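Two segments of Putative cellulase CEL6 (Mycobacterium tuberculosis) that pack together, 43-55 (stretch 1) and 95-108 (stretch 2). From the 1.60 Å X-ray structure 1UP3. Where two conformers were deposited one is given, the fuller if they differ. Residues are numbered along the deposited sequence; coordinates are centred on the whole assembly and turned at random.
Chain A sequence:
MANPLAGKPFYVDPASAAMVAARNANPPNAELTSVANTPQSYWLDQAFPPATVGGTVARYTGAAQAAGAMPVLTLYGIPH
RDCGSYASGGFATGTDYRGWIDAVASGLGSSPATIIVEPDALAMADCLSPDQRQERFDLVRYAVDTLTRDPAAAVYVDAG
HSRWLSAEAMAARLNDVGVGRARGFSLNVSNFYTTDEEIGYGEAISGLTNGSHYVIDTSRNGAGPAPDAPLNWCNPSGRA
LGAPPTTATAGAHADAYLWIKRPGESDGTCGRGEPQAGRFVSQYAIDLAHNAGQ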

ATOM      1  N   TRP A  43       7.405   0.499  -2.937  1.00  5.66           N
ATOM      2  CA  TRP A  43       7.031  -0.901  -2.850  1.00  5.34           C
ATOM      3  C   TRP A  43       8.269  -1.783  -2.917  1.00  5.62           C
ATOM      4  O   TRP A  43       9.099  -1.619  -3.849  1.00  7.63           O
ATOM      5  CB  TRP A  43       6.108  -1.265  -3.997  1.00  5.52           C
ATOM      6  CG  TRP A  43       4.719  -0.665  -3.927  1.00  5.44           C
ATOM      7  CD1 TRP A  43       4.388   0.651  -3.855  1.00  6.35           C
ATOM      8  CD2 TRP A  43       3.493  -1.381  -3.833  1.00  4.02           C
ATOM      9  NE1 TRP A  43       3.016   0.791  -3.795  1.00  5.33           N
ATOM     10  CE2 TRP A  43       2.446  -0.447  -3.770  1.00  5.18           C
ATOM     11  CE3 TRP A  43       3.169  -2.747  -3.834  1.00  5.15           C
ATOM     12  CZ2 TRP A  43       1.112  -0.813  -3.688  1.00  6.04           C
ATOM     13  CZ3 TRP A  43       1.846  -3.116  -3.771  1.00  5.28           C
ATOM     14  CH2 TRP A  43       0.817  -2.144  -3.689  1.00  5.72           C
ATOM     15  N   LEU A  44       8.362  -2.737  -1.995  1.00  5.94           N
ATOM     16  CA  LEU A  44       9.465  -3.707  -1.948  1.00  6.82           C
ATOM     17  C   LEU A  44       8.914  -5.125  -2.126  1.00  6.52           C
ATOM     18  O   LEU A  44       7.859  -5.470  -1.599  1.00  6.77           O
ATOM     19  CB  LEU A  44      10.151  -3.613  -0.615  1.00  7.69           C
ATOM     20  CG  LEU A  44      10.731  -2.241  -0.283  1.00 10.71           C
ATOM     21  CD1 LEU A  44      11.231  -2.249   1.167  1.00 17.00           C
ATOM     22  CD2 LEU A  44      11.830  -1.899  -1.255  1.00 15.41           C
ATOM     23  N   ASP A  45       9.631  -5.929  -2.877  1.00  7.87           N
ATOM     24  CA  ASP A  45       9.288  -7.325  -3.063  1.00  8.20           C
ATOM     25  C   ASP A  45      10.515  -8.205  -3.240  1.00  8.72           C
ATOM     26  O   ASP A  45      11.587  -7.850  -2.791  1.00  9.59           O
ATOM     27  CB  ASP A  45       8.256  -7.468  -4.171  1.00  8.86           C
ATOM     28  CG  ASP A  45       8.779  -7.119  -5.548  1.00 11.42           C
ATOM     29  OD1 ASP A  45       9.989  -6.808  -5.704  1.00 11.77           O
ATOM     30  OD2 ASP A  45       8.012  -7.149  -6.564  1.00 14.83           O
ATOM     31  N   GLN A  46      10.313  -9.356  -3.869  1.00 10.42           N
ATOM     32  CA  GLN A  46      11.380 -10.353  -3.991  1.00 11.00           C
ATOM     33  C   GLN A  46      12.514  -9.928  -4.914  1.00 11.66           C
ATOM     34  O   GLN A  46      13.557 -10.593  -4.948  1.00 13.09           O
ATOM     35  CB  GLN A  46      10.832 -11.717  -4.430  1.00 11.70           C
ATOM     36  CG  GLN A  46      10.470 -11.853  -5.913  1.00 13.85           C
ATOM     37  CD  GLN A  46       9.333 -10.975  -6.373  1.00 15.36           C
ATOM     38  OE1 GLN A  46       8.377 -10.701  -5.628  1.00 12.07           O
ATOM     39  NE2 GLN A  46       9.427 -10.520  -7.597  1.00 19.89           N
ATOM     40  N   ALA A  47      12.358  -8.813  -5.606  1.00 10.73           N
ATOM     41  CA  ALA A  47      13.473  -8.195  -6.341  1.00 11.60           C
ATOM     42  C   ALA A  47      14.573  -7.660  -5.419  1.00 10.94           C
ATOM     43  O   ALA A  47      15.658  -7.318  -5.876  1.00 11.57           O
ATOM     44  CB  ALA A  47      12.984  -7.078  -7.208  1.00 12.30           C
ATOM     45  N   PHE A  48      14.252  -7.488  -4.122  1.00  9.77           N
ATOM     46  CA  PHE A  48      15.168  -6.987  -3.109  1.00  9.48           C
ATOM     47  C   PHE A  48      15.407  -8.143  -2.140  1.00  8.63           C
ATOM     48  O   PHE A  48      14.612  -8.382  -1.227  1.00  9.05           O
ATOM     49  CB  PHE A  48      14.557  -5.801  -2.362  1.00  9.75           C
ATOM     50  CG  PHE A  48      14.132  -4.673  -3.244  1.00  9.71           C
ATOM     51  CD1 PHE A  48      12.913  -4.723  -3.876  1.00 12.95           C
ATOM     52  CD2 PHE A  48      14.954  -3.577  -3.440  1.00 11.41           C
ATOM     53  CE1 PHE A  48      12.488  -3.709  -4.705  1.00 13.52           C
ATOM     54  CE2 PHE A  48      14.544  -2.538  -4.283  1.00 15.19           C
ATOM     55  CZ  PHE A  48      13.293  -2.617  -4.909  1.00 14.69           C
ATOM     56  N   PRO A  49      16.461  -8.926  -2.357  1.00  9.05           N
ATOM     57  CA  PRO A  49      16.620 -10.145  -1.549  1.00  9.14           C
ATOM     58  C   PRO A  49      16.946  -9.878  -0.090  1.00  8.64           C
ATOM     59  O   PRO A  49      17.425  -8.795   0.209  1.00  8.02           O
ATOM     60  CB  PRO A  49      17.807 -10.858  -2.210  1.00  9.71           C
ATOM     61  CG  PRO A  49      18.562  -9.771  -2.918  1.00 10.94           C
ATOM     62  CD  PRO A  49      17.530  -8.740  -3.338  1.00  9.88           C
ATOM     63  N   PRO A  50      16.728 -10.845   0.815  1.00  8.58           N
ATOM     64  CA  PRO A  50      17.094 -10.703   2.217  1.00  8.38           C
ATOM     65  C   PRO A  50      18.515 -10.205   2.434  1.00  9.52           C
ATOM     66  O   PRO A  50      18.798  -9.446   3.385  1.00  9.55           O
ATOM     67  CB  PRO A  50      16.888 -12.117   2.775  1.00  9.22           C
ATOM     68  CG  PRO A  50      15.855 -12.699   1.910  1.00 10.06           C
ATOM     69  CD  PRO A  50      16.061 -12.142   0.555  1.00  9.96           C
ATOM     70  N   ALA A  51      19.421 -10.621   1.555  1.00  9.64           N
ATOM     71  CA  ALA A  51      20.826 -10.316   1.743  1.00 10.04           C
ATOM     72  C   ALA A  51      21.112  -8.838   1.661  1.00  9.10           C
ATOM     73  O   ALA A  51      22.133  -8.374   2.228  1.00 10.34           O
ATOM     74  CB  ALA A  51      21.644 -11.014   0.703  1.00 10.50           C
ATOM     75  N   THR A  52      20.292  -8.090   0.913  1.00  7.86           N
ATOM     76  CA  THR A  52      20.567  -6.677   0.668  1.00  8.35           C
ATOM     77  C   THR A  52      19.454  -5.698   1.009  1.00  8.49           C
ATOM     78  O   THR A  52      19.683  -4.483   1.023  1.00  8.51           O
ATOM     79  CB  THR A  52      20.985  -6.444  -0.782  1.00  8.70           C
ATOM     80  OG1 THR A  52      19.891  -6.784  -1.640  1.00 10.01           O
ATOM     81  CG2 THR A  52      22.205  -7.381  -1.154  1.00  9.53           C
ATOM     82  N   VAL A  53      18.234  -6.184   1.233  1.00  7.62           N
ATOM     83  CA  VAL A  53      17.102  -5.269   1.413  1.00  6.77           C
ATOM     84  C   VAL A  53      17.253  -4.351   2.638  1.00  6.19           C
ATOM     85  O   VAL A  53      16.686  -3.250   2.669  1.00  6.68           O
ATOM     86  CB  VAL A  53      15.764  -6.037   1.462  1.00  6.50           C
ATOM     87  CG1 VAL A  53      15.620  -6.910   2.714  1.00  6.11           C
ATOM     88  CG2 VAL A  53      14.561  -5.076   1.371  1.00  6.79           C
ATOM     89  N   GLY A  54      17.994  -4.792   3.644  1.00  6.40           N
ATOM     90  CA  GLY A  54      18.270  -3.975   4.803  1.00  6.73           C
ATOM     91  C   GLY A  54      18.932  -2.663   4.430  1.00  7.67           C
ATOM     92  O   GLY A  54      18.543  -1.598   4.919  1.00  7.25           O
ATOM     93  N   GLY A  55      19.938  -2.734   3.567  1.00  6.70           N
ATOM     94  CA  GLY A  55      20.597  -1.547   3.071  1.00  6.97           C
ATOM     95  C   GLY A  55      19.676  -0.684   2.264  1.00  7.16           C
ATOM     96  O   GLY A  55      19.728   0.540   2.379  1.00  7.69           O
ATOM     97  N   THR A  95      10.079 -19.661   4.827  1.00  8.87           N
ATOM     98  CA  THR A  95      11.422 -19.443   5.353  1.00  9.13           C
ATOM     99  C   THR A  95      12.112 -18.218   4.718  1.00  8.08           C
ATOM    100  O   THR A  95      12.711 -17.389   5.405  1.00  8.46           O
ATOM    101  CB  THR A  95      12.245 -20.686   5.106  1.00 11.04           C
ATOM    102  OG1 THR A  95      11.731 -21.723   5.924  1.00 13.22           O
ATOM    103  CG2 THR A  95      13.680 -20.486   5.575  1.00 12.86           C
ATOM    104  N   ASP A  96      12.012 -18.128   3.402  1.00  7.05           N
ATOM    105  CA  ASP A  96      12.586 -17.015   2.665  1.00  8.70           C
ATOM    106  C   ASP A  96      11.920 -15.721   3.103  1.00  7.99           C
ATOM    107  O   ASP A  96      12.585 -14.713   3.342  1.00  7.70           O
ATOM    108  CB  ASP A  96      12.382 -17.183   1.169  1.00  9.80           C
ATOM    109  CG  ASP A  96      13.151 -18.334   0.568  1.00 14.81           C
ATOM    110  OD1 ASP A  96      14.252 -18.656   1.020  1.00 20.08           O
ATOM    111  OD2 ASP A  96      12.661 -19.001  -0.387  1.00 20.17           O
ATOM    112  N   TYR A  97      10.593 -15.736   3.214  1.00  7.70           N
ATOM    113  CA  TYR A  97       9.875 -14.515   3.576  1.00  6.90           C
ATOM    114  C   TYR A  97      10.280 -14.052   4.979  1.00  7.10           C
ATOM    115  O   TYR A  97      10.485 -12.853   5.230  1.00  6.14           O
ATOM    116  CB  TYR A  97       8.359 -14.769   3.512  1.00  6.69           C
ATOM    117  CG  TYR A  97       7.535 -13.514   3.757  1.00  6.51           C
ATOM    118  CD1 TYR A  97       7.361 -12.581   2.746  1.00  7.33           C
ATOM    119  CD2 TYR A  97       7.002 -13.223   5.010  1.00  6.40           C
ATOM    120  CE1 TYR A  97       6.677 -11.413   2.941  1.00  7.13           C
ATOM    121  CE2 TYR A  97       6.278 -12.028   5.209  1.00  7.95           C
ATOM    122  CZ  TYR A  97       6.134 -11.146   4.166  1.00  7.05           C
ATOM    123  OH  TYR A  97       5.445  -9.957   4.322  1.00  7.79           O
ATOM    124  N   ARG A  98      10.382 -15.000   5.901  1.00  6.14           N
ATOM    125  CA  ARG A  98      10.811 -14.610   7.237  1.00  7.06           C
ATOM    126  C   ARG A  98      12.195 -13.981   7.269  1.00  7.62           C
ATOM    127  O   ARG A  98      12.462 -13.028   8.007  1.00  6.94           O
ATOM    128  CB  ARG A  98      10.710 -15.780   8.202  1.00  6.93           C
ATOM    129  CG  ARG A  98       9.333 -16.271   8.412  1.00 10.03           C
ATOM    130  CD  ARG A  98       9.366 -17.672   8.905  1.00 17.76           C
ATOM    131  NE  ARG A  98       9.278 -17.676  10.337  1.00 26.44           N
ATOM    132  CZ  ARG A  98       8.123 -17.897  10.966  1.00 30.04           C
ATOM    133  NH1 ARG A  98       7.016 -18.159  10.270  1.00 33.90           N
ATOM    134  NH2 ARG A  98       8.067 -17.862  12.279  1.00 33.16           N
ATOM    135  N   GLY A  99      13.090 -14.483   6.475  1.00  7.34           N
ATOM    136  CA  GLY A  99      14.426 -13.920   6.419  1.00  7.18           C
ATOM    137  C   GLY A  99      14.410 -12.511   5.852  1.00  7.40           C
ATOM    138  O   GLY A  99      15.151 -11.624   6.288  1.00  7.54           O
ATOM    139  N   TRP A 100      13.533 -12.319   4.878  1.00  6.40           N
ATOM    140  CA  TRP A 100      13.308 -11.008   4.273  1.00  5.51           C
ATOM    141  C   TRP A 100      12.793 -10.002   5.287  1.00  6.73           C
ATOM    142  O   TRP A 100      13.329  -8.900   5.366  1.00  5.95           O
ATOM    143  CB  TRP A 100      12.320 -11.140   3.140  1.00  5.91           C
ATOM    144  CG  TRP A 100      12.145  -9.920   2.244  1.00  4.70           C
ATOM    145  CD1 TRP A 100      13.077  -9.370   1.394  1.00  4.60           C
ATOM    146  CD2 TRP A 100      10.921  -9.173   2.032  1.00  5.31           C
ATOM    147  NE1 TRP A 100      12.510  -8.336   0.679  1.00  6.71           N
ATOM    148  CE2 TRP A 100      11.195  -8.198   1.036  1.00  6.11           C
ATOM    149  CE3 TRP A 100       9.613  -9.250   2.553  1.00  7.54           C
ATOM    150  CZ2 TRP A 100      10.218  -7.291   0.575  1.00  6.00           C
ATOM    151  CZ3 TRP A 100       8.664  -8.371   2.111  1.00  4.96           C
ATOM    152  CH2 TRP A 100       8.969  -7.399   1.113  1.00  5.63           C
ATOM    153  N   ILE A 101      11.766 -10.379   6.060  1.00  6.32           N
ATOM    154  CA  ILE A 101      11.240  -9.525   7.114  1.00  6.57           C
ATOM    155  C   ILE A 101      12.348  -9.187   8.158  1.00  7.12           C
ATOM    156  O   ILE A 101      12.443  -8.040   8.595  1.00  6.70           O
ATOM    157  CB  ILE A 101      10.026 -10.224   7.824  1.00  6.42           C
ATOM    158  CG1 ILE A 101       8.814 -10.284   6.884  1.00  7.46           C
ATOM    159  CG2 ILE A 101       9.729  -9.530   9.115  1.00  7.68           C
ATOM    160  CD1 ILE A 101       8.294  -8.897   6.422  1.00  6.96           C
ATOM    161  N   ASP A 102      13.194 -10.164   8.526  1.00  6.04           N
ATOM    162  CA  ASP A 102      14.268  -9.875   9.461  1.00  6.54           C
ATOM    163  C   ASP A 102      15.180  -8.806   8.916  1.00  7.27           C
ATOM    164  O   ASP A 102      15.638  -7.922   9.660  1.00  7.20           O
ATOM    165  CB  ASP A 102      15.111 -11.115   9.767  1.00  7.26           C
ATOM    166  CG  ASP A 102      14.358 -12.167  10.531  1.00 10.42           C
ATOM    167  OD1 ASP A 102      13.312 -11.881  11.134  1.00 10.95           O
ATOM    168  OD2 ASP A 102      14.766 -13.363  10.579  1.00 13.86           O
ATOM    169  N   ALA A 103      15.488  -8.925   7.638  1.00  6.45           N
ATOM    170  CA  ALA A 103      16.371  -7.965   6.972  1.00  6.81           C
ATOM    171  C   ALA A 103      15.746  -6.578   6.866  1.00  7.09           C
ATOM    172  O   ALA A 103      16.411  -5.581   7.108  1.00  7.43           O
ATOM    173  CB  ALA A 103      16.758  -8.483   5.607  1.00  7.11           C
ATOM    174  N   VAL A 104      14.469  -6.493   6.501  1.00  6.99           N
ATOM    175  CA  VAL A 104      13.776  -5.218   6.485  1.00  7.03           C
ATOM    176  C   VAL A 104      13.833  -4.549   7.879  1.00  7.87           C
ATOM    177  O   VAL A 104      14.131  -3.363   8.004  1.00  8.32           O
ATOM    178  CB  VAL A 104      12.324  -5.368   6.039  1.00  7.75           C
ATOM    179  CG1 VAL A 104      11.528  -4.104   6.268  1.00  8.01           C
ATOM    180  CG2 VAL A 104      12.230  -5.767   4.551  1.00  7.07           C
ATOM    181  N   ALA A 105      13.551  -5.310   8.926  1.00  8.12           N
ATOM    182  CA  ALA A 105      13.606  -4.786  10.287  1.00  8.20           C
ATOM    183  C   ALA A 105      15.017  -4.321  10.677  1.00  9.58           C
ATOM    184  O   ALA A 105      15.168  -3.326  11.385  1.00  9.85           O
ATOM    185  CB  ALA A 105      13.065  -5.840  11.251  1.00  8.75           C
ATOM    186  N   SER A 106      16.032  -5.041  10.230  1.00 10.11           N
ATOM    187  CA  SER A 106      17.410  -4.644  10.489  1.00 10.24           C
ATOM    188  C   SER A 106      17.694  -3.301   9.848  1.00 10.84           C
ATOM    189  O   SER A 106      18.378  -2.449  10.425  1.00 13.30           O
ATOM    190  CB  SER A 106      18.394  -5.706   9.951  0.50 10.62           C
ATOM    191  OG  SER A 106      18.628  -5.608   8.542  0.33  8.20           O
ATOM    192  N   GLY A 107      17.145  -3.065   8.676  1.00 10.18           N
ATOM    193  CA  GLY A 107      17.364  -1.812   8.010  1.00  9.84           C
ATOM    194  C   GLY A 107      16.562  -0.661   8.588  1.00 10.42           C
ATOM    195  O   GLY A 107      16.986   0.481   8.496  1.00 10.44           O
ATOM    196  N   LEU A 108      15.404  -0.947   9.176  1.00  9.39           N
ATOM    197  CA  LEU A 108      14.609   0.087   9.843  1.00  9.21           C
ATOM    198  C   LEU A 108      15.315   0.630  11.086  1.00  9.26           C
ATOM    199  O   LEU A 108      15.258   1.825  11.344  1.00  9.18           O
ATOM    200  CB  LEU A 108      13.234  -0.432  10.252  1.00  8.95           C
ATOM    201  CG  LEU A 108      12.243  -0.685   9.096  1.00  9.64           C
ATOM    202  CD1 LEU A 108      11.002  -1.386   9.620  1.00 12.33           C
ATOM    203  CD2 LEU A 108      11.846   0.596   8.372  1.00 11.44           C
TER

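Trp-100 is the centre of this contact. Its chi1 is t (-170°) and chi2 is 66°, so although its CA-to-CB bond points sideways, the indole comes nearer to stretch 1, against the segment that leads into helix 50-55. At its edge the ring meets carbonyls of the strand and of the loop: Trp-100 NE1 donates a weak hydrogen bond to Phe-48 O in the loop (2.8 Å, 126° at the hydrogen), and Trp-100 CH2 lies 3.5 Å from Leu-44 O in the strand. Tryptophan suits a buried site of this kind, offering a broad apolar surface together with one N-H for a backbone carbonyl. The loop itself is held by a type I turn from Asp-45 to Phe-48; Asp-45, with chi1 p and its CB directed away from helix 95-108, accepts the N-H of Ala-47 at OD1 (Ala-47 N to Asp-45 OD1, 3.1 Å).

Val-53 points toward stretch 2. With chi1 p, Val-53 CG1 lies 3.8 Å from Trp-100 CD1 and 3.5 Å from Ala-103 CB; Val-53 CG2 lies 4.0 Å from Val-104 CG2 and also touches the indole. The small Ala-103 fits the narrow gap, Ala-103 CB being only 3.2 Å from Pro-50 O.

Farther along, two glycines let the backbones close to 4.0 Å between Gly-54 CA and Gly-107 CA. A CB on Gly-107 would clash with Gly-54 O, and one on Gly-54 with Ser-106 OG in the conformer given here. In that conformer Ser-106, chi1 p, turns its hydroxyl back to Ala-103 O (Ser-106 OG to Ala-103 O, 2.6 Å).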